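Local structure of MetRS related protein (Pyrococcus horikoshii, 2CWP) at residues A[10-14]-A[15-19]; A[54-57]-A[58-62]; A[99-102]-A[103-107]. The protein probably binds tRNA through a small OB-fold domain of the kind attached to methionyl-tRNA synthetases. All coordinates share one frame; numbering follows the deposited sequence.

Interaction 1 of 3, residues A[10-14]-A[15-19]; sequences DEFWK and FQMKV
Phe15 N donates to Phe12 O at 2.9 Å with an N-H...O angle of 154°, a bond between residues three apart in the local link by which helix 9-13 hands the chain over to strand 17-27. Two apolar contacts flank it. Phe12 CZ meets Met17 CE at 3.6 Å; the two side chains cross at about a right angle, and the methyl nears the ring obliquely. The first torsion of Phe12 (chi1 -180°) swings its ring beside the carbonyl carbon, from where CZ meets Met17, while Met17 bends at its last torsion (chi3 -86°), which turns the methyl back toward the ring. On the other flank Lys14 and Phe15 run side by side, with Lys14 CE 3.3 Å from Phe15 CE1. The extended lysine then carries NZ to Glu11 OE2 at 3.0 Å, a salt bridge that meets the carboxylate from above its plane. In the second shell, Arg110 NH2 binds both Trp13 O and Phe15 O, Asn71 bridges Lys14 O and Gln16 N, and Met17 packs on Ile67, Val69 and Val111. The methylenes of Lys14 thus serve as an apolar cover beside Phe15 while its ammonium is paired, and because the contact lies at the surface, the ion pair is likely to be moderated by solvent.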
loop_
_atom_site.group_PDB
_atom_site.type_symbol
_atom_site.label_atom_id
_atom_site.label_comp_id
_atom_site.label_asym_id
_atom_site.label_seq_id
_atom_site.Cartn_x
_atom_site.Cartn_y
_atom_site.Cartn_z
ATOM N N ASP A 10 10.201 -19.410 5.081
ATOM C CA ASP A 10 10.803 -18.544 6.095
ATOM C C ASP A 10 11.366 -17.291 5.441
ATOM O O ASP A 10 11.391 -16.215 6.045
ATOM C CB ASP A 10 11.905 -19.284 6.854
ATOM C CG ASP A 10 11.421 -20.590 7.459
ATOM O OD1 ASP A 10 11.363 -21.611 6.732
ATOM O OD2 ASP A 10 11.086 -20.596 8.664
ATOM N N GLU A 11 11.811 -17.432 4.197
ATOM C CA GLU A 11 12.349 -16.294 3.477
ATOM C C GLU A 11 11.198 -15.313 3.212
ATOM O O GLU A 11 11.364 -14.104 3.338
ATOM C CB GLU A 11 12.966 -16.750 2.159
ATOM C CG GLU A 11 13.813 -15.693 1.485
ATOM C CD GLU A 11 15.160 -15.498 2.160
ATOM O OE1 GLU A 11 15.427 -16.175 3.179
ATOM O OE2 GLU A 11 15.957 -14.670 1.663
ATOM N N PHE A 12 10.030 -15.837 2.847
ATOM C CA PHE A 12 8.854 -14.994 2.582
ATOM C C PHE A 12 8.456 -14.302 3.882
ATOM O O PHE A 12 8.253 -13.080 3.914
ATOM C CB PHE A 12 7.691 -15.865 2.074
ATOM C CG PHE A 12 6.417 -15.102 1.764
ATOM C CD1 PHE A 12 6.403 -14.077 0.820
ATOM C CD2 PHE A 12 5.219 -15.448 2.386
ATOM C CE1 PHE A 12 5.206 -13.410 0.498
ATOM C CE2 PHE A 12 4.019 -14.792 2.076
ATOM C CZ PHE A 12 4.015 -13.772 1.131
ATOM N N TRP A 13 8.374 -15.103 4.947
ATOM C CA TRP A 13 7.986 -14.651 6.278
ATOM C C TRP A 13 8.779 -13.465 6.823
ATOM O O TRP A 13 8.333 -12.812 7.764
ATOM C CB TRP A 13 8.110 -15.798 7.292
ATOM C CG TRP A 13 7.102 -16.927 7.199
ATOM C CD1 TRP A 13 7.231 -18.179 7.744
ATOM C CD2 TRP A 13 5.805 -16.892 6.596
ATOM N NE1 TRP A 13 6.100 -18.919 7.522
ATOM C CE2 TRP A 13 5.206 -18.155 6.821
ATOM C CE3 TRP A 13 5.086 -15.921 5.892
ATOM C CZ2 TRP A 13 3.926 -18.468 6.368
ATOM C CZ3 TRP A 13 3.812 -16.236 5.445
ATOM C CH2 TRP A 13 3.246 -17.499 5.686
ATOM N N LYS A 14 9.956 -13.187 6.272
ATOM C CA LYS A 14 10.720 -12.061 6.793
ATOM C C LYS A 14 10.084 -10.735 6.378
ATOM O O LYS A 14 10.260 -9.726 7.050
ATOM C CB LYS A 14 12.185 -12.125 6.341
ATOM C CG LYS A 14 12.399 -12.013 4.853
ATOM C CD LYS A 14 13.867 -12.170 4.514
ATOM C CE LYS A 14 14.092 -12.047 3.022
ATOM N NZ LYS A 14 15.535 -11.925 2.674
ATOM N N PHE A 15 9.356 -10.731 5.265
ATOM C CA PHE A 15 8.693 -9.511 4.835
ATOM C C PHE A 15 7.422 -9.366 5.662
ATOM O O PHE A 15 6.761 -10.363 5.995
ATOM C CB PHE A 15 8.373 -9.560 3.343
ATOM C CG PHE A 15 9.594 -9.503 2.476
ATOM C CD1 PHE A 15 10.372 -10.638 2.272
ATOM C CD2 PHE A 15 10.014 -8.295 1.927
ATOM C CE1 PHE A 15 11.551 -10.570 1.538
ATOM C CE2 PHE A 15 11.185 -8.216 1.195
ATOM C CZ PHE A 15 11.957 -9.355 1.000
ATOM N N GLN A 16 7.091 -8.133 6.020
ATOM C CA GLN A 16 5.913 -7.917 6.837
ATOM C C GLN A 16 4.830 -7.127 6.157
ATOM O O GLN A 16 5.024 -5.966 5.798
ATOM C CB GLN A 16 6.283 -7.206 8.133
ATOM C CG GLN A 16 6.952 -8.104 9.138
ATOM C CD GLN A 16 7.026 -7.445 10.484
ATOM O OE1 GLN A 16 7.773 -6.482 10.678
ATOM N NE2 GLN A 16 6.233 -7.941 11.425
ATOM N N MET A 17 3.687 -7.773 5.986
ATOM C CA MET A 17 2.534 -7.127 5.379
ATOM C C MET A 17 1.496 -7.024 6.487
ATOM O O MET A 17 1.304 -7.958 7.255
ATOM C CB MET A 17 1.998 -7.960 4.212
ATOM C CG MET A 17 2.993 -8.123 3.082
ATOM S SD MET A 17 2.300 -8.840 1.576
ATOM C CE MET A 17 2.443 -10.633 1.934
ATOM N N LYS A 18 0.849 -5.873 6.590
ATOM C CA LYS A 18 -0.159 -5.687 7.608
ATOM C C LYS A 18 -1.346 -4.964 7.006
ATOM O O LYS A 18 -1.231 -4.293 5.982
ATOM C CB LYS A 18 0.384 -4.853 8.772
ATOM C CG LYS A 18 1.612 -5.421 9.439
ATOM C CD LYS A 18 1.923 -4.656 10.721
ATOM C CE LYS A 18 2.998 -5.364 11.532
ATOM N NZ LYS A 18 3.110 -4.786 12.913
ATOM N N VAL A 19 -2.490 -5.110 7.654
ATOM C CA VAL A 19 -3.693 -4.458 7.206
ATOM C C VAL A 19 -3.599 -3.015 7.659
ATOM O O VAL A 19 -3.273 -2.753 8.824
ATOM C CB VAL A 19 -4.900 -5.119 7.840
ATOM C CG1 VAL A 19 -6.137 -4.299 7.588
ATOM C CG2 VAL A 19 -5.041 -6.541 7.277
#

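Interaction 2 of 3, residues A[54-57]-A[58-62]; sequences DQIP and PEELE
The backbone turns into a short 3-10 segment, 58-60, where Glu60 N donates to Pro57 O at 3.0 Å (N-H...O angle 157°) and Leu61 N follows with the same three-residue spacing to Pro58 O at 3.0 Å. Pro57 is extended (psi 152°) ahead of the turn, and two glutamates touch its ring. Glu60 comes up obliquely at the CG-CD side of the ring: OE2 lies 3.3 Å from Pro57 CG, and the carboxylate carbon is also against CG and CD. The other oxygen, Glu60 OE1, lies 3.7 Å from Ile56 CG2, where the two side chains cross at about a right angle. Glu59 doubles back instead, its chain bent at chi2 (-88°), placing OE1 3.4 Å from Pro57 CB. With an alanine here in place of Glu60, the backbone bond could remain, but Pro57 CG and CD and the Ile56 methyl would probably lose the cover of the carboxylate. Inward, Ile56 CG2 and Leu61 CD1 make a looser apolar contact at 4.4 Å, both residues being buried against Leu98. The whole turn lies in the connection from strand 45-50 to strand 65-69. Pro58 and Leu61 rest on Ile35 of strand 35-40, Pro58 also touches Lys27 at the end of strand 17-27, and Glu62 OE1 accepts from Ala25 N of the same strand.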
loop_
_atom_site.group_PDB
_atom_site.type_symbol
_atom_site.label_atom_id
_atom_site.label_comp_id
_atom_site.label_asym_id
_atom_site.label_seq_id
_atom_site.Cartn_x
_atom_site.Cartn_y
_atom_site.Cartn_z
ATOM N N ASP A 54 -3.402 7.182 -12.365
ATOM C CA ASP A 54 -3.856 7.267 -13.744
ATOM C C ASP A 54 -4.970 6.245 -13.975
ATOM O O ASP A 54 -5.713 6.335 -14.956
ATOM C CB ASP A 54 -2.689 6.974 -14.682
ATOM C CG ASP A 54 -2.054 5.639 -14.389
ATOM O OD1 ASP A 54 -1.962 5.300 -13.187
ATOM O OD2 ASP A 54 -1.651 4.938 -15.343
ATOM N N GLN A 55 -5.075 5.276 -13.065
ATOM C CA GLN A 55 -6.087 4.231 -13.159
ATOM C C GLN A 55 -7.047 4.217 -11.981
ATOM O O GLN A 55 -8.211 3.891 -12.142
ATOM C CB GLN A 55 -5.430 2.857 -13.239
ATOM C CG GLN A 55 -4.614 2.622 -14.486
ATOM C CD GLN A 55 -4.262 1.159 -14.637
ATOM O OE1 GLN A 55 -5.147 0.300 -14.609
ATOM N NE2 GLN A 55 -2.967 0.861 -14.784
ATOM N N ILE A 56 -6.546 4.560 -10.797
ATOM C CA ILE A 56 -7.353 4.540 -9.578
ATOM C C ILE A 56 -7.353 5.887 -8.865
ATOM O O ILE A 56 -6.345 6.288 -8.293
ATOM C CB ILE A 56 -6.809 3.482 -8.579
ATOM C CG1 ILE A 56 -6.717 2.103 -9.243
ATOM C CG2 ILE A 56 -7.694 3.440 -7.347
ATOM C CD1 ILE A 56 -8.068 1.476 -9.581
ATOM N N PRO A 57 -8.492 6.594 -8.864
ATOM C CA PRO A 57 -8.528 7.893 -8.189
ATOM C C PRO A 57 -8.397 7.769 -6.669
ATOM O O PRO A 57 -8.784 6.763 -6.080
ATOM C CB PRO A 57 -9.878 8.468 -8.618
ATOM C CG PRO A 57 -10.725 7.240 -8.714
ATOM C CD PRO A 57 -9.806 6.267 -9.442
ATOM N N PRO A 58 -7.855 8.809 -6.019
ATOM C CA PRO A 58 -7.634 8.895 -4.570
ATOM C C PRO A 58 -8.857 8.576 -3.710
ATOM O O PRO A 58 -8.734 7.905 -2.680
ATOM C CB PRO A 58 -7.165 10.338 -4.374
ATOM C CG PRO A 58 -6.502 10.658 -5.665
ATOM C CD PRO A 58 -7.425 10.053 -6.687
ATOM N N GLU A 59 -10.027 9.049 -4.129
ATOM C CA GLU A 59 -11.241 8.810 -3.368
ATOM C C GLU A 59 -11.659 7.338 -3.322
ATOM O O GLU A 59 -12.515 6.952 -2.523
ATOM C CB GLU A 59 -12.403 9.693 -3.882
ATOM C CG GLU A 59 -12.929 9.395 -5.281
ATOM C CD GLU A 59 -12.184 10.144 -6.397
ATOM O OE1 GLU A 59 -12.680 10.112 -7.549
ATOM O OE2 GLU A 59 -11.118 10.753 -6.129
ATOM N N GLU A 60 -11.063 6.505 -4.168
ATOM C CA GLU A 60 -11.400 5.092 -4.132
ATOM C C GLU A 60 -10.579 4.346 -3.064
ATOM O O GLU A 60 -10.830 3.173 -2.782
ATOM C CB GLU A 60 -11.200 4.469 -5.517
ATOM C CG GLU A 60 -12.415 4.658 -6.419
ATOM C CD GLU A 60 -12.169 4.239 -7.853
ATOM O OE1 GLU A 60 -11.293 3.377 -8.079
ATOM O OE2 GLU A 60 -12.863 4.764 -8.756
ATOM N N LEU A 61 -9.619 5.037 -2.445
ATOM C CA LEU A 61 -8.777 4.418 -1.410
ATOM C C LEU A 61 -9.126 4.912 -0.011
ATOM O O LEU A 61 -9.101 4.152 0.947
ATOM C CB LEU A 61 -7.304 4.704 -1.693
ATOM C CG LEU A 61 -6.766 4.141 -3.012
ATOM C CD1 LEU A 61 -5.983 5.210 -3.745
ATOM C CD2 LEU A 61 -5.900 2.939 -2.736
ATOM N N GLU A 62 -9.451 6.193 0.098
ATOM C CA GLU A 62 -9.808 6.787 1.377
ATOM C C GLU A 62 -10.933 6.064 2.070
ATOM O O GLU A 62 -11.960 5.789 1.470
ATOM C CB GLU A 62 -10.229 8.242 1.206
ATOM C CG GLU A 62 -9.085 9.193 1.063
ATOM C CD GLU A 62 -9.393 10.552 1.659
ATOM O OE1 GLU A 62 -8.548 11.451 1.511
ATOM O OE2 GLU A 62 -10.465 10.720 2.269
#

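Interaction 3 of 3, residues A[99-102]-A[103-107]; sequences IPVP and EEVPV
This is a tight local reversal, a type I beta turn from Pro102 to Val105, in the connection between strand 96-97 and strand 110-111 of the OB-fold domain. Its closing bond runs from Val105 N to Pro102 O, 3.2 Å long with an N-H...O angle of 148°. At the turn corners Glu103 and Glu104 have helix-like backbone angles, and their acidic side chains stay at the surface.

The valines meet where the two arms of the turn come together, on the side packed against Val19 of strand 17-27. Val101 CG1 lies 3.6 Å from Val105 CB and 3.7 Å from Val105 CG2, the side chains crossing at about a right angle. Val101 holds CG1 anti to its backbone N (chi1 171°), which directs this methyl to the returning arm. Pro102 adds a more distant contact alongside, its CD 4.1 Å from Val105 CG2, and Glu104, bent at chi2, turns back beside the proline to leave OE1 3.6 Å from Pro102 CB.

A water joins Val101 O and Glu103 OE1. It donates to both, each at 2.9 Å, tying the carboxylate to the backbone two residues earlier.

Outside the turn, Lys65 of strand 65-69 sends NZ to both Glu103 O and Val105 O, and its backbone bonds to that of Val101. The reversal is therefore fixed against the sheet by an ammonium shared between two carbonyl oxygens. The chemistry of the contact divides accordingly: the apolar valine pair faces the sheet, while the carbonyl oxygens of Glu103 and Val105 are met by the Lys65 ammonium, and Val101 O and the Glu103 carboxylate by the water.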
loop_
_atom_site.group_PDB
_atom_site.type_symbol
_atom_site.label_atom_id
_atom_site.label_comp_id
_atom_site.label_asym_id
_atom_site.label_seq_id
_atom_site.Cartn_x
_atom_site.Cartn_y
_atom_site.Cartn_z
ATOM N N ILE A 99 -7.271 -4.361 -3.967
ATOM C CA ILE A 99 -7.613 -5.574 -3.238
ATOM C C ILE A 99 -7.937 -5.080 -1.831
ATOM O O ILE A 99 -7.060 -5.008 -0.954
ATOM C CB ILE A 99 -6.428 -6.585 -3.142
ATOM C CG1 ILE A 99 -6.018 -7.066 -4.540
ATOM C CG2 ILE A 99 -6.839 -7.791 -2.273
ATOM C CD1 ILE A 99 -4.767 -7.955 -4.532
ATOM N N PRO A 100 -9.195 -4.683 -1.605
ATOM C CA PRO A 100 -9.500 -4.220 -0.247
ATOM C C PRO A 100 -9.567 -5.400 0.733
ATOM O O PRO A 100 -9.867 -6.524 0.345
ATOM C CB PRO A 100 -10.860 -3.526 -0.410
ATOM C CG PRO A 100 -11.515 -4.318 -1.545
ATOM C CD PRO A 100 -10.336 -4.482 -2.519
ATOM N N VAL A 101 -9.263 -5.128 1.998
ATOM C CA VAL A 101 -9.332 -6.127 3.061
ATOM C C VAL A 101 -10.759 -5.996 3.643
ATOM O O VAL A 101 -11.290 -4.888 3.711
ATOM C CB VAL A 101 -8.274 -5.786 4.147
ATOM C CG1 VAL A 101 -8.436 -6.660 5.367
ATOM C CG2 VAL A 101 -6.869 -5.920 3.543
ATOM N N PRO A 102 -11.410 -7.110 4.039
ATOM C CA PRO A 102 -12.772 -6.971 4.599
ATOM C C PRO A 102 -12.784 -5.959 5.762
ATOM O O PRO A 102 -11.802 -5.831 6.498
ATOM C CB PRO A 102 -13.102 -8.385 5.072
ATOM C CG PRO A 102 -12.304 -9.243 4.156
ATOM C CD PRO A 102 -10.985 -8.515 4.055
ATOM N N GLU A 103 -13.894 -5.254 5.935
ATOM C CA GLU A 103 -13.990 -4.240 6.987
ATOM C C GLU A 103 -13.766 -4.800 8.396
ATOM O O GLU A 103 -13.253 -4.099 9.273
ATOM C CB GLU A 103 -15.347 -3.537 6.918
ATOM C CG GLU A 103 -15.277 -2.054 7.175
ATOM C CD GLU A 103 -14.825 -1.278 5.953
ATOM O OE1 GLU A 103 -13.682 -1.486 5.486
ATOM O OE2 GLU A 103 -15.625 -0.455 5.455
ATOM N N GLU A 104 -14.124 -6.066 8.591
ATOM C CA GLU A 104 -13.979 -6.747 9.874
ATOM C C GLU A 104 -12.538 -6.896 10.372
ATOM O O GLU A 104 -12.296 -6.895 11.580
ATOM C CB GLU A 104 -14.577 -8.157 9.800
ATOM C CG GLU A 104 -16.083 -8.263 9.629
ATOM C CD GLU A 104 -16.582 -7.712 8.297
ATOM O OE1 GLU A 104 -15.802 -7.708 7.316
ATOM O OE2 GLU A 104 -17.765 -7.294 8.235
ATOM N N VAL A 105 -11.579 -7.045 9.459
ATOM C CA VAL A 105 -10.193 -7.246 9.884
ATOM C C VAL A 105 -9.576 -6.047 10.602
ATOM O O VAL A 105 -9.449 -4.964 10.040
ATOM C CB VAL A 105 -9.290 -7.630 8.690
ATOM C CG1 VAL A 105 -7.865 -7.847 9.172
ATOM C CG2 VAL A 105 -9.825 -8.887 8.021
ATOM N N PRO A 106 -9.162 -6.235 11.860
ATOM C CA PRO A 106 -8.561 -5.124 12.611
ATOM C C PRO A 106 -7.272 -4.589 11.957
ATOM O O PRO A 106 -6.457 -5.373 11.453
ATOM C CB PRO A 106 -8.279 -5.749 13.985
ATOM C CG PRO A 106 -9.341 -6.820 14.105
ATOM C CD PRO A 106 -9.311 -7.429 12.708
ATOM N N VAL A 107 -7.089 -3.269 11.970
ATOM C CA VAL A 107 -5.894 -2.665 11.409
ATOM C C VAL A 107 -4.703 -3.244 12.187
ATOM O O VAL A 107 -4.814 -3.525 13.382
ATOM C CB VAL A 107 -5.906 -1.097 11.543
ATOM C CG1 VAL A 107 -7.076 -0.495 10.735
ATOM C CG2 VAL A 107 -6.034 -0.694 13.003
HETATM O O HOH W 1 -11.867 -2.102 3.279
#

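In the fold
The three contacts follow in series along the chain, each complete before the next begins. Interaction 1 leads into strand 17-27, interaction 2 lies in the connection between strands 45-50 and 65-69, and interaction 3 comes shortly before strand 110-111. Interactions 1 and 2 lie on opposite sides of the chain's centre, their own centres 26 Å apart. Interactions 1 and 3, with centres 18 Å apart, do touch: Val19 CG2 packs 3.6 Å from Val105 CG1. Interaction 2 stays separate from interaction 3, nearest atoms about 7 Å apart. Strand 17-27 begins within interaction 1 and is touched by side chains of interactions 2 and 3, so the three sit at different places round the antiparallel sheet of the OB-fold domain, which probably binds tRNA.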